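Local coordinates for protein TRAP dicarboxylate transporter-DctP subunit (Marinobacter aquaeolei, PDB 4PFI) that probably captures an organic acid solute in the periplasm and hands it to a TRAP-type membrane transporter, and is seen here empty and open, at residues F40-I45 with V71-Y76; L96-P101 with A247-N252; D106-T111 with P142-A147; N115-L120 with E189-Y194; T181-T186 with P198-F203. All blocks are in the same frame, centred on the assembly; numbering follows the deposited sequence.

Contact 1: residues F40-I45 with V71-Y76; sequences FALEEI and VDVFPY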
# COMPACT_ATOMS: atom_id res chain seq x y z
N PHE A 40 8.86 16.57 1.50
CA PHE A 40 8.24 15.30 1.10
C PHE A 40 8.30 14.30 2.26
O PHE A 40 9.36 13.76 2.56
CB PHE A 40 9.01 14.73 -0.10
CG PHE A 40 8.29 13.61 -0.83
CD1 PHE A 40 7.22 12.96 -0.26
CD2 PHE A 40 8.71 13.21 -2.09
CE1 PHE A 40 6.57 11.94 -0.94
CE2 PHE A 40 8.07 12.19 -2.77
CZ PHE A 40 7.00 11.56 -2.19
N ALA A 41 7.17 14.04 2.91
CA ALA A 41 7.14 13.14 4.06
C ALA A 41 6.83 11.68 3.68
O ALA A 41 6.00 11.42 2.82
CB ALA A 41 6.11 13.64 5.07
N LEU A 42 7.48 10.74 4.33
CA LEU A 42 7.25 9.32 4.05
C LEU A 42 6.66 8.61 5.27
O LEU A 42 7.00 8.94 6.40
CB LEU A 42 8.57 8.64 3.72
CG LEU A 42 9.49 9.33 2.74
CD1 LEU A 42 10.73 8.51 2.64
CD2 LEU A 42 8.83 9.50 1.39
N GLU A 43 5.81 7.61 5.03
CA GLU A 43 5.32 6.74 6.10
C GLU A 43 6.34 5.66 6.48
O GLU A 43 6.15 4.94 7.45
CB GLU A 43 4.07 6.00 5.65
CG GLU A 43 2.93 6.85 5.23
CD GLU A 43 1.89 6.04 4.51
OE1 GLU A 43 2.27 5.16 3.68
OE2 GLU A 43 0.68 6.23 4.78
N GLU A 44 7.39 5.50 5.67
CA GLU A 44 8.29 4.37 5.84
C GLU A 44 9.75 4.83 6.04
O GLU A 44 10.11 5.97 5.74
CB GLU A 44 8.15 3.41 4.63
CG GLU A 44 6.71 2.92 4.40
CD GLU A 44 6.56 1.82 3.32
OE1 GLU A 44 5.74 0.89 3.54
OE2 GLU A 44 7.25 1.88 2.25
N ILE A 45 10.60 3.95 6.56
CA ILE A 45 11.98 4.32 6.85
C ILE A 45 12.89 4.25 5.63
O ILE A 45 12.47 3.90 4.52
CB ILE A 45 12.62 3.41 7.93
CG1 ILE A 45 12.45 1.93 7.54
CG2 ILE A 45 12.01 3.66 9.29
CD1 ILE A 45 13.46 1.02 8.21
N VAL A 71 14.60 19.41 -2.87
CA VAL A 71 13.62 18.55 -2.23
C VAL A 71 14.19 17.94 -0.95
O VAL A 71 15.20 17.26 -0.97
CB VAL A 71 13.11 17.43 -3.18
CG1 VAL A 71 12.07 16.58 -2.49
CG2 VAL A 71 12.51 18.03 -4.44
N ASP A 72 13.51 18.19 0.16
CA ASP A 72 13.91 17.60 1.42
C ASP A 72 13.02 16.42 1.69
O ASP A 72 11.79 16.55 1.75
CB ASP A 72 13.85 18.63 2.54
CG ASP A 72 15.13 19.46 2.63
OD1 ASP A 72 15.70 19.79 1.57
OD2 ASP A 72 15.56 19.77 3.76
N VAL A 73 13.64 15.25 1.81
CA VAL A 73 12.92 14.01 2.07
C VAL A 73 12.95 13.69 3.55
O VAL A 73 14.01 13.66 4.18
CB VAL A 73 13.54 12.84 1.27
CG1 VAL A 73 12.89 11.49 1.67
CG2 VAL A 73 13.36 13.08 -0.21
N PHE A 74 11.75 13.44 4.10
CA PHE A 74 11.56 13.14 5.51
C PHE A 74 11.03 11.71 5.72
O PHE A 74 9.82 11.48 5.73
CB PHE A 74 10.61 14.16 6.14
CG PHE A 74 11.15 15.57 6.10
CD1 PHE A 74 12.07 16.00 7.04
CD2 PHE A 74 10.74 16.46 5.12
CE1 PHE A 74 12.58 17.30 6.99
CE2 PHE A 74 11.25 17.76 5.08
CZ PHE A 74 12.17 18.17 6.02
N PRO A 75 11.94 10.75 5.87
CA PRO A 75 11.57 9.37 6.25
C PRO A 75 11.00 9.29 7.65
O PRO A 75 11.24 10.15 8.50
CB PRO A 75 12.90 8.61 6.18
CG PRO A 75 13.99 9.67 6.16
CD PRO A 75 13.37 10.89 5.56
N TYR A 76 10.21 8.24 7.88
CA TYR A 76 9.58 7.95 9.16
C TYR A 76 10.55 8.00 10.35
O TYR A 76 11.59 7.33 10.34
CB TYR A 76 8.91 6.59 9.11
CG TYR A 76 8.12 6.27 10.35
CD1 TYR A 76 6.78 6.65 10.46
CD2 TYR A 76 8.70 5.58 11.41
CE1 TYR A 76 6.04 6.35 11.60
CE2 TYR A 76 7.97 5.28 12.55
CZ TYR A 76 6.64 5.67 12.65
OH TYR A 76 5.91 5.37 13.79
O HOH W 1 7.70 11.33 7.51

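Contact 2: residues L96-P101 with A247-N252; sequences LAFASP and ASVVAN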
# COMPACT_ATOMS: atom_id res chain seq x y z
N LEU A 96 4.30 17.51 0.25
CA LEU A 96 4.08 16.20 -0.37
C LEU A 96 4.22 15.09 0.66
O LEU A 96 5.08 15.15 1.54
CB LEU A 96 5.13 15.96 -1.46
CG LEU A 96 5.11 16.83 -2.72
CD1 LEU A 96 6.47 16.78 -3.46
CD2 LEU A 96 3.96 16.38 -3.64
N ALA A 97 3.40 14.06 0.53
CA ALA A 97 3.50 12.90 1.41
C ALA A 97 2.95 11.65 0.76
O ALA A 97 2.15 11.72 -0.17
CB ALA A 97 2.77 13.14 2.71
N PHE A 98 3.40 10.52 1.26
CA PHE A 98 2.78 9.26 0.93
C PHE A 98 1.62 9.06 1.89
O PHE A 98 1.68 9.46 3.06
CB PHE A 98 3.79 8.12 1.07
CG PHE A 98 4.61 7.89 -0.17
CD1 PHE A 98 4.02 7.33 -1.30
CD2 PHE A 98 5.95 8.21 -0.21
CE1 PHE A 98 4.76 7.11 -2.45
CE2 PHE A 98 6.68 7.98 -1.36
CZ PHE A 98 6.08 7.43 -2.47
N ALA A 99 0.55 8.45 1.40
CA ALA A 99 -0.58 8.11 2.25
C ALA A 99 -1.12 6.77 1.78
O ALA A 99 -1.53 6.63 0.63
CB ALA A 99 -1.68 9.17 2.17
N SER A 100 -1.08 5.78 2.65
CA SER A 100 -1.65 4.47 2.38
C SER A 100 -3.13 4.38 2.78
O SER A 100 -3.66 5.27 3.47
CB SER A 100 -0.81 3.43 3.10
OG SER A 100 0.53 3.53 2.63
N PRO A 101 -3.83 3.32 2.33
CA PRO A 101 -5.26 3.18 2.63
C PRO A 101 -5.54 3.17 4.14
O PRO A 101 -6.50 3.81 4.56
CB PRO A 101 -5.65 1.86 1.96
CG PRO A 101 -4.69 1.73 0.81
CD PRO A 101 -3.38 2.30 1.35
N ALA A 247 0.38 2.70 -2.28
CA ALA A 247 0.45 3.95 -1.52
C ALA A 247 0.08 5.14 -2.41
O ALA A 247 0.36 5.12 -3.61
CB ALA A 247 1.84 4.14 -0.96
N SER A 248 -0.56 6.16 -1.83
CA SER A 248 -0.93 7.39 -2.53
C SER A 248 0.16 8.43 -2.40
O SER A 248 0.76 8.56 -1.33
CB SER A 248 -2.17 8.04 -1.90
OG SER A 248 -3.37 7.56 -2.45
N VAL A 249 0.40 9.21 -3.45
CA VAL A 249 1.17 10.44 -3.29
C VAL A 249 0.20 11.62 -3.29
O VAL A 249 -0.55 11.82 -4.24
CB VAL A 249 2.23 10.64 -4.41
CG1 VAL A 249 2.93 12.01 -4.25
CG2 VAL A 249 3.26 9.51 -4.40
N VAL A 250 0.19 12.39 -2.21
CA VAL A 250 -0.74 13.51 -2.09
C VAL A 250 -0.01 14.84 -1.88
O VAL A 250 1.13 14.88 -1.43
CB VAL A 250 -1.74 13.30 -0.91
CG1 VAL A 250 -2.64 12.12 -1.18
CG2 VAL A 250 -0.99 13.16 0.42
N ALA A 251 -0.70 15.93 -2.19
CA ALA A 251 -0.14 17.25 -1.99
C ALA A 251 -1.14 18.19 -1.34
O ALA A 251 -2.36 18.06 -1.51
CB ALA A 251 0.35 17.83 -3.31
N ASN A 252 -0.60 19.15 -0.60
CA ASN A 252 -1.39 20.26 -0.12
C ASN A 252 -2.21 20.89 -1.26
O ASN A 252 -1.70 21.18 -2.34
CB ASN A 252 -0.51 21.31 0.55
CG ASN A 252 -1.32 22.45 1.11
OD1 ASN A 252 -1.45 23.50 0.48
ND2 ASN A 252 -1.90 22.25 2.29

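Contact 3: residues D106-T111 with P142-A147; sequences DTVPET and PAYHNA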
# COMPACT_ATOMS: atom_id res chain seq x y z
N ASP A 106 -10.69 6.62 7.25
CA ASP A 106 -11.77 7.34 7.93
C ASP A 106 -12.14 8.63 7.20
O ASP A 106 -13.19 9.21 7.45
CB ASP A 106 -11.37 7.66 9.36
CG ASP A 106 -11.54 6.47 10.29
OD1 ASP A 106 -12.60 5.79 10.25
OD2 ASP A 106 -10.59 6.19 11.07
N THR A 107 -11.28 9.06 6.29
CA THR A 107 -11.53 10.27 5.52
C THR A 107 -11.83 9.95 4.04
O THR A 107 -12.73 10.55 3.44
CB THR A 107 -10.33 11.25 5.63
OG1 THR A 107 -9.11 10.54 5.35
CG2 THR A 107 -10.24 11.83 7.02
N VAL A 108 -11.08 9.00 3.47
CA VAL A 108 -11.21 8.60 2.06
C VAL A 108 -11.41 7.08 1.92
O VAL A 108 -10.50 6.36 1.50
CB VAL A 108 -9.93 8.97 1.28
CG1 VAL A 108 -10.18 8.89 -0.21
CG2 VAL A 108 -9.46 10.36 1.68
N PRO A 109 -12.62 6.60 2.24
CA PRO A 109 -12.96 5.17 2.29
C PRO A 109 -12.80 4.46 0.95
O PRO A 109 -12.71 3.23 0.92
CB PRO A 109 -14.43 5.16 2.72
CG PRO A 109 -14.74 6.58 3.17
CD PRO A 109 -13.80 7.46 2.42
N GLU A 110 -12.76 5.23 -0.13
CA GLU A 110 -12.66 4.67 -1.47
C GLU A 110 -11.33 3.95 -1.65
O GLU A 110 -11.20 3.07 -2.50
CB GLU A 110 -12.81 5.80 -2.51
CG GLU A 110 -14.20 6.45 -2.48
CD GLU A 110 -14.45 7.33 -1.25
OE1 GLU A 110 -13.48 7.94 -0.74
OE2 GLU A 110 -15.61 7.42 -0.80
N THR A 111 -10.32 4.34 -0.86
CA THR A 111 -9.02 3.69 -0.95
C THR A 111 -9.11 2.23 -0.48
O THR A 111 -8.21 1.44 -0.77
CB THR A 111 -7.92 4.46 -0.18
OG1 THR A 111 -8.32 4.65 1.19
CG2 THR A 111 -7.68 5.83 -0.80
N PRO A 142 -11.87 13.59 -6.37
CA PRO A 142 -12.90 14.25 -5.56
C PRO A 142 -12.92 13.74 -4.12
O PRO A 142 -13.06 14.54 -3.20
CB PRO A 142 -14.20 13.89 -6.28
CG PRO A 142 -13.79 13.55 -7.67
CD PRO A 142 -12.45 12.90 -7.53
N ALA A 143 -12.76 12.43 -3.92
CA ALA A 143 -12.78 11.86 -2.58
C ALA A 143 -11.63 12.43 -1.75
O ALA A 143 -11.77 12.69 -0.55
CB ALA A 143 -12.70 10.34 -2.63
N TYR A 144 -10.49 12.64 -2.40
CA TYR A 144 -9.32 13.21 -1.75
C TYR A 144 -9.50 14.69 -1.44
O TYR A 144 -9.09 15.16 -0.37
CB TYR A 144 -8.08 13.03 -2.63
CG TYR A 144 -7.40 11.69 -2.46
CD1 TYR A 144 -7.84 10.59 -3.16
CD2 TYR A 144 -6.32 11.54 -1.61
CE1 TYR A 144 -7.24 9.38 -3.02
CE2 TYR A 144 -5.70 10.33 -1.46
CZ TYR A 144 -6.17 9.26 -2.18
OH TYR A 144 -5.60 8.03 -2.09
N HIS A 145 -10.08 15.42 -2.40
CA HIS A 145 -10.36 16.85 -2.25
C HIS A 145 -11.26 17.01 -1.05
O HIS A 145 -11.05 17.88 -0.22
CB HIS A 145 -11.02 17.43 -3.49
CG HIS A 145 -10.07 17.71 -4.62
ND1 HIS A 145 -8.93 18.47 -4.46
CD2 HIS A 145 -10.12 17.37 -5.93
CE1 HIS A 145 -8.30 18.56 -5.62
NE2 HIS A 145 -9.00 17.91 -6.53
N ASN A 146 -12.26 16.14 -0.97
CA ASN A 146 -13.19 16.13 0.16
C ASN A 146 -12.47 16.03 1.52
O ASN A 146 -13.03 16.39 2.54
CB ASN A 146 -14.18 14.97 -0.00
CG ASN A 146 -15.32 15.03 0.98
OD1 ASN A 146 -15.29 14.37 2.02
ND2 ASN A 146 -16.36 15.80 0.65
N ALA A 147 -11.24 15.52 1.51
CA ALA A 147 -10.41 15.45 2.73
C ALA A 147 -9.35 16.55 2.74
O ALA A 147 -8.46 16.56 3.60
CB ALA A 147 -9.75 14.06 2.85

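Contact 4: residues N115-L120 with E189-Y194; sequences NLHFLL and EAFRSY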
# COMPACT_ATOMS: atom_id res chain seq x y z
N ASN A 115 -7.43 -2.72 -0.79
CA ASN A 115 -7.30 -3.87 0.11
C ASN A 115 -8.26 -5.02 -0.24
O ASN A 115 -8.27 -6.02 0.45
CB ASN A 115 -7.51 -3.47 1.57
CG ASN A 115 -6.62 -2.32 2.04
OD1 ASN A 115 -7.06 -1.47 2.82
ND2 ASN A 115 -5.37 -2.28 1.57
N LEU A 116 -9.07 -4.87 -1.29
CA LEU A 116 -9.95 -5.97 -1.73
C LEU A 116 -9.15 -7.10 -2.40
O LEU A 116 -8.27 -6.84 -3.22
CB LEU A 116 -11.03 -5.46 -2.70
CG LEU A 116 -12.15 -4.64 -2.04
CD1 LEU A 116 -13.02 -4.02 -3.10
CD2 LEU A 116 -12.99 -5.50 -1.08
N HIS A 117 -9.43 -8.35 -2.05
CA HIS A 117 -8.63 -9.44 -2.60
C HIS A 117 -9.08 -9.80 -4.03
O HIS A 117 -10.28 -9.80 -4.30
CB HIS A 117 -8.71 -10.67 -1.68
CG HIS A 117 -8.05 -10.48 -0.35
ND1 HIS A 117 -7.90 -11.49 0.56
CD2 HIS A 117 -7.49 -9.37 0.21
CE1 HIS A 117 -7.28 -11.02 1.64
NE2 HIS A 117 -7.04 -9.74 1.45
N PHE A 118 -8.12 -10.10 -4.91
CA PHE A 118 -8.40 -10.64 -6.26
C PHE A 118 -9.19 -9.67 -7.14
O PHE A 118 -9.92 -10.10 -8.01
CB PHE A 118 -9.10 -11.99 -6.15
CG PHE A 118 -8.35 -12.98 -5.30
CD1 PHE A 118 -7.16 -13.53 -5.76
CD2 PHE A 118 -8.81 -13.33 -4.04
CE1 PHE A 118 -6.44 -14.41 -4.97
CE2 PHE A 118 -8.08 -14.22 -3.25
CZ PHE A 118 -6.89 -14.76 -3.72
N LEU A 119 -9.01 -8.37 -6.95
CA LEU A 119 -9.81 -7.39 -7.66
C LEU A 119 -9.00 -6.78 -8.80
O LEU A 119 -9.32 -6.96 -9.97
CB LEU A 119 -10.28 -6.29 -6.72
CG LEU A 119 -11.12 -5.20 -7.41
CD1 LEU A 119 -12.58 -5.62 -7.45
CD2 LEU A 119 -10.96 -3.88 -6.69
N LEU A 120 -7.96 -6.03 -8.44
CA LEU A 120 -7.05 -5.48 -9.43
C LEU A 120 -6.42 -6.61 -10.23
O LEU A 120 -6.27 -7.71 -9.72
CB LEU A 120 -5.96 -4.68 -8.74
CG LEU A 120 -6.28 -3.25 -8.33
CD1 LEU A 120 -7.65 -3.13 -7.64
CD2 LEU A 120 -5.16 -2.77 -7.41
N GLU A 189 -12.58 -7.06 6.80
CA GLU A 189 -13.66 -7.90 6.28
C GLU A 189 -13.17 -8.95 5.31
O GLU A 189 -13.73 -10.03 5.21
CB GLU A 189 -14.73 -7.04 5.59
CG GLU A 189 -15.92 -7.86 5.15
CD GLU A 189 -16.61 -8.57 6.32
OE1 GLU A 189 -16.38 -8.19 7.49
OE2 GLU A 189 -17.40 -9.51 6.08
N ALA A 190 -12.11 -8.62 4.59
CA ALA A 190 -11.49 -9.55 3.65
C ALA A 190 -11.09 -10.85 4.35
O ALA A 190 -11.36 -11.94 3.83
CB ALA A 190 -10.27 -8.88 3.03
N PHE A 191 -10.46 -10.73 5.51
CA PHE A 191 -9.96 -11.90 6.25
C PHE A 191 -11.06 -12.51 7.13
O PHE A 191 -11.08 -13.71 7.40
CB PHE A 191 -8.71 -11.52 7.05
CG PHE A 191 -7.48 -11.37 6.17
CD1 PHE A 191 -6.75 -12.49 5.77
CD2 PHE A 191 -7.07 -10.12 5.71
CE1 PHE A 191 -5.65 -12.37 4.94
CE2 PHE A 191 -5.97 -10.00 4.88
CZ PHE A 191 -5.26 -11.12 4.50
N ARG A 192 -12.00 -11.68 7.55
CA ARG A 192 -13.17 -12.19 8.24
C ARG A 192 -13.92 -13.12 7.29
O ARG A 192 -14.50 -14.11 7.71
CB ARG A 192 -14.05 -11.04 8.70
CG ARG A 192 -15.01 -11.40 9.78
CD ARG A 192 -15.79 -10.15 10.20
NE ARG A 192 -15.04 -9.24 11.10
CZ ARG A 192 -14.69 -7.98 10.82
NH1 ARG A 192 -14.99 -7.40 9.66
NH2 ARG A 192 -14.02 -7.27 11.72
N SER A 193 -13.89 -12.83 5.99
CA SER A 193 -14.55 -13.69 5.01
C SER A 193 -14.01 -15.12 5.03
O SER A 193 -14.74 -16.07 4.79
CB SER A 193 -14.38 -13.15 3.59
OG SER A 193 -14.90 -11.85 3.47
N TYR A 194 -12.71 -15.27 5.30
CA TYR A 194 -12.07 -16.59 5.37
C TYR A 194 -12.31 -17.25 6.72
O TYR A 194 -11.94 -18.42 6.92
CB TYR A 194 -10.57 -16.47 5.10
CG TYR A 194 -10.24 -15.76 3.80
CD1 TYR A 194 -11.10 -15.84 2.70
CD2 TYR A 194 -9.08 -15.02 3.68
CE1 TYR A 194 -10.82 -15.20 1.52
CE2 TYR A 194 -8.79 -14.36 2.50
CZ TYR A 194 -9.67 -14.46 1.42
OH TYR A 194 -9.37 -13.83 0.26

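Contact 5: residues T181-T186 with P198-F203; sequences TMTSET and PVQTPF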
# COMPACT_ATOMS: atom_id res chain seq x y z
N THR A 181 -4.42 -7.39 10.22
CA THR A 181 -4.76 -6.89 8.89
C THR A 181 -4.40 -5.41 8.80
O THR A 181 -4.07 -4.81 9.82
CB THR A 181 -6.30 -6.99 8.65
OG1 THR A 181 -7.00 -6.14 9.57
CG2 THR A 181 -6.80 -8.42 8.80
N MSE A 182 -4.50 -4.83 7.61
CA MSE A 182 -4.40 -3.37 7.47
C MSE A 182 -5.54 -2.75 8.28
O MSE A 182 -6.59 -3.37 8.51
CB MSE A 182 -4.47 -2.94 5.99
CG MSE A 182 -3.25 -3.35 5.14
SE MSE A 182 -1.51 -2.75 5.91
CE MSE A 182 -1.12 -4.33 6.96
N THR A 183 -5.37 -1.51 8.70
CA THR A 183 -6.34 -0.87 9.57
C THR A 183 -7.51 -0.24 8.79
O THR A 183 -7.87 0.92 8.99
CB THR A 183 -5.67 0.20 10.43
OG1 THR A 183 -6.62 0.72 11.38
CG2 THR A 183 -5.09 1.33 9.56
N SER A 184 -8.09 -1.02 7.90
CA SER A 184 -9.21 -0.58 7.10
C SER A 184 -10.35 -1.56 7.34
O SER A 184 -10.14 -2.77 7.41
CB SER A 184 -8.80 -0.59 5.62
OG SER A 184 -9.89 -0.27 4.78
N GLU A 185 -11.57 -1.06 7.44
CA GLU A 185 -12.71 -1.94 7.65
C GLU A 185 -12.80 -2.96 6.51
O GLU A 185 -13.13 -4.13 6.70
CB GLU A 185 -13.99 -1.12 7.74
CG GLU A 185 -15.16 -1.91 8.21
CD GLU A 185 -16.21 -1.03 8.88
OE1 GLU A 185 -16.08 0.21 8.83
OE2 GLU A 185 -17.17 -1.59 9.46
N THR A 186 -12.47 -2.51 5.30
CA THR A 186 -12.55 -3.38 4.15
C THR A 186 -11.49 -4.45 4.26
O THR A 186 -11.74 -5.59 3.89
CB THR A 186 -12.38 -2.59 2.85
OG1 THR A 186 -13.41 -1.60 2.77
CG2 THR A 186 -12.48 -3.51 1.65
N PRO A 198 -9.95 -10.78 12.67
CA PRO A 198 -8.98 -9.73 12.34
C PRO A 198 -8.72 -8.73 13.47
O PRO A 198 -9.65 -8.26 14.11
CB PRO A 198 -9.62 -9.03 11.15
CG PRO A 198 -11.08 -9.25 11.34
CD PRO A 198 -11.25 -10.57 12.01
N VAL A 199 -7.45 -8.41 13.72
CA VAL A 199 -7.07 -7.37 14.69
C VAL A 199 -6.19 -6.36 13.99
O VAL A 199 -5.61 -6.66 12.94
CB VAL A 199 -6.26 -7.98 15.85
CG1 VAL A 199 -7.15 -8.83 16.73
CG2 VAL A 199 -5.14 -8.83 15.31
N GLN A 200 -6.09 -5.16 14.55
CA GLN A 200 -5.20 -4.13 14.04
C GLN A 200 -4.23 -3.66 15.12
O GLN A 200 -4.04 -2.48 15.36
CB GLN A 200 -6.01 -2.96 13.52
CG GLN A 200 -6.91 -3.35 12.35
CD GLN A 200 -8.15 -3.98 12.84
OE1 GLN A 200 -8.80 -3.45 13.73
NE2 GLN A 200 -8.50 -5.14 12.29
N THR A 201 -3.64 -4.63 15.79
CA THR A 201 -2.53 -4.41 16.72
C THR A 201 -1.41 -3.48 16.18
O THR A 201 -0.96 -3.67 15.05
CB THR A 201 -1.90 -5.74 16.98
OG1 THR A 201 -2.95 -6.72 17.15
CG2 THR A 201 -1.02 -5.68 18.22
N PRO A 202 -0.99 -2.48 16.98
CA PRO A 202 0.09 -1.55 16.61
C PRO A 202 1.36 -2.28 16.24
O PRO A 202 1.73 -3.28 16.88
CB PRO A 202 0.31 -0.74 17.89
CG PRO A 202 -0.98 -0.85 18.64
CD PRO A 202 -1.51 -2.21 18.33
N PHE A 203 2.04 -1.81 15.20
CA PHE A 203 3.14 -2.57 14.63
C PHE A 203 4.23 -2.89 15.65
O PHE A 203 4.82 -3.97 15.61
CB PHE A 203 3.76 -1.80 13.48
CG PHE A 203 3.55 -2.44 12.16
CD1 PHE A 203 2.55 -3.39 11.96
CD2 PHE A 203 4.35 -2.08 11.09
CE1 PHE A 203 2.36 -3.97 10.71
CE2 PHE A 203 4.17 -2.65 9.85
CZ PHE A 203 3.17 -3.59 9.66

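Contact 1: residues F40-I45 with V71-Y76
Phe40 is gripped by strand 71-74 through both of its backbone polar atoms. Its N donates to Asp72 O at 2.9 Å, and its O accepts from Phe74 N at the same distance, in a bond that is almost straight at the hydrogen (170°). Two residues on, Leu42 N reaches Phe74 O at 2.8 Å, completing the pattern of neighbouring parallel strands. A water joins the two segments where they leave the strand region, donating to Leu42 O and to Phe74 O, so Phe74 O is shared by an amide and a water. Further along, the 40-45 backbone turns, and Tyr76 N donates to Glu44 O at 3.1 Å. Among the side chains, Leu42 lays CD1 obliquely against Val73 CG1 (3.8 Å), an apolar junction that suits leucine and valine, and reaches on to the ring of Pro75. With its CG anti to the backbone N (chi1 -175°), Tyr76 leaves CD1 3.5 Å from Glu43 O while its hydroxyl end swings outward. Proline suits position 75, just past the strand, where no backbone N-H is used to pair with segment 40-45. This is the opening beta-alpha-beta unit of the solute-binding fold: helix 49-65 makes the crossover and packs Gln50, His51 and Ala54 on Leu42, while strand 96-99 flanks strand 37-41 along its other edge.

Contact 2: residues L96-P101 with A247-N252
Leu96 to Ala99 pair with Ser248 to Ala251 as antiparallel strands, the axes of these short segments 4.4 Å apart at closest approach and inclined at 156°. This pairing lies in a buried part of the mixed sheet of the periplasmic solute-binding fold, and joins parts of the chain nearly 150 residues apart. Ala97 with Val250, and Ala99 with Ser248, are the hydrogen-bonded pairs, each closed by two reciprocal N-H to O bonds; Val250 N meets Ala97 O at 2.9 Å, nearly straight on. The non-hydrogen-bonded pairs, Leu96 with Ala251 and Phe98 with Val249, place their side chains on the opposite face from these four. There Leu96 CD2 rests on Ala251 CB at 3.9 Å, a small methyl against the leucine. The Phe98 ring leans obliquely over its partner strand, with CD1 3.9 Å from Ala247 CB, while Phe40 and Tyr53 meet the same ring from outside the pair. On the face of Ala97, Ala99, Ser248 and Val250, Ala99 CB lies 4.3 Å from Ser248 CB, and Tyr144 packs against Val250. Ser100, just past the strand, gives its OG to Glu43 OE1 in a hydrogen bond. Where Phe98 and Val249 cross, Val249 CG2 approaches Phe98 CE1 to 3.4 Å.

Contact 3: residues D106-T111 with P142-A147
Tyr144 meets Val108 and Thr111 with its ring rather than its stem. Its CB leaves the helix on the side turned from the loop 106-111, but CG, set anti to the carbonyl carbon (chi1 -85°), brings the ring round. CD1 and CE1 then pass Val108 CG1, which stands over one face toward the rim, 4.1 Å from CE1. At CZ the ring comes to the methyl of Thr111, and at the tip Tyr144 OH lies 3.3 Å from Thr111 CG2, the two side chains crossing at about a right angle. Val108 is the hub of the loop: while CG1 touches this ring and Ala143 CB (3.8 Å), its other branch, CG2, touches Ala147 CB at 3.9 Å. The loop here winds into a 3-10 turn laid against the end of helix 134-145, in the alpha/beta architecture of a periplasmic solute-binding protein. Val108 O is held twice by Thr111, by its N at 3.1 Å and by its OG1 at 2.8 Å, so threonine serves both as a bond donor and, through its methyl, as packing. An alanine here removes the hydroxyl and the methyl, and would probably leave Val108 O with one donor fewer and a gap beside Tyr144 OH. Alanine suits position 143, whose small CB admits the bent side chain of Glu110; Glu110 OE1 lies 3.2 Å from Ala143 CB.

Contact 4: residues N115-L120 with E189-Y194
A buried histidine, His117, is enclosed by Ala190, Phe191 and Tyr194 from the 189-194 segment, an aromatic cluster that pins a loop to helix 185-192 within the solute-binding protein fold. The imidazole is used on its face and along its edge. Ala190 CB stands over one face in a CH-pi contact, 18° off the ring normal, where alanine's small side chain lets the helix backbone come close to the ring. At the edge, CE1 and NE2 drive into the face of Phe191 in a T-shaped stack, planes at 80° and His117 CE1 3.5 Å from Phe191 CZ. Elsewhere on the rim, ND1 and Tyr194 OH share a 2.8 Å hydrogen bond lying near the imidazole plane, in which either atom may be the donor. This bond ties the ring's rotation to the tyrosine, and satisfies two polar atoms that would otherwise be costly to bury. Phe118 adds its CE2 edge 3.8 Å from Tyr194 OH. Beyond the two segments, Phe179 stacks on Phe191 and Phe312 meets Tyr194 edge-to-face, so the aromatic packing extends to a strand and to helix 306-316. Over the centre of the Tyr194 ring sits the carbonyl oxygen Ala190 O, 3.7 Å above its plane.

Contact 5: residues T181-T186 with P198-F203
Thr181 carries the close-fitting half of this contact. Its N donates to Val199 O at 3.1 Å, nearly in line with the carbonyl bond, and its CG2 lies alongside Pro198 CB at 3.7 Å, both side chains pointing the same way. The hydroxyl sits between the backbone N and the carbonyl carbon (chi1 64°), which turns it toward the loop's polar partners: OG1 donates to O of the selenomethionine Met182 at 3.0 Å and accepts from Gln200 NE2 at 3.3 Å, close to the glutamine's amide plane. Threonine fits here because it offers the proline a methyl and two polar groups a hydroxyl. A valine in its place has no hydroxyl, so Met182 O would probably lose its donor and the Gln200 amide, without this acceptor, be freer to turn. The outer side is looser. Exposed Gln200 has its CG beside the backbone N (chi1 -62°), 3.8 Å from Thr183 CA, and the bend at chi2 brings its amide back to Thr181 OG1. Thr183 is the centre of an inverse gamma turn, and Ser184 then stands at the N-cap of the helix. The two segments complete a beta-alpha-beta crossover: strand 178-180 runs parallel to strand 197-199, helix 185-192 links them and packs Ala188 and Arg192 on Pro198, and strand 217-220 borders strand 178-180 beyond.

How the contacts relate
Contacts 1 and 2 share a sheet, their centres about 11 Å apart: strand 37-41 lies between strands 70-74 and 96-99, and the latter pairs with 244-252. Contact 3, its centre about 12 Å from that of contact 2, packs beside that sheet and is nested within the long loop that contact 2 closes; so are contacts 4 and 5. Those two have centres about 13 Å apart, share helix 185-192 and interleave along the chain. Contacts 1 and 4 fall on opposite sides of the chain's centre, about 29 Å apart between centres. Contact 1 comes first along the chain. The spread is consistent with the two lobes of a solute-binding protein, with the chain passing between them more than once.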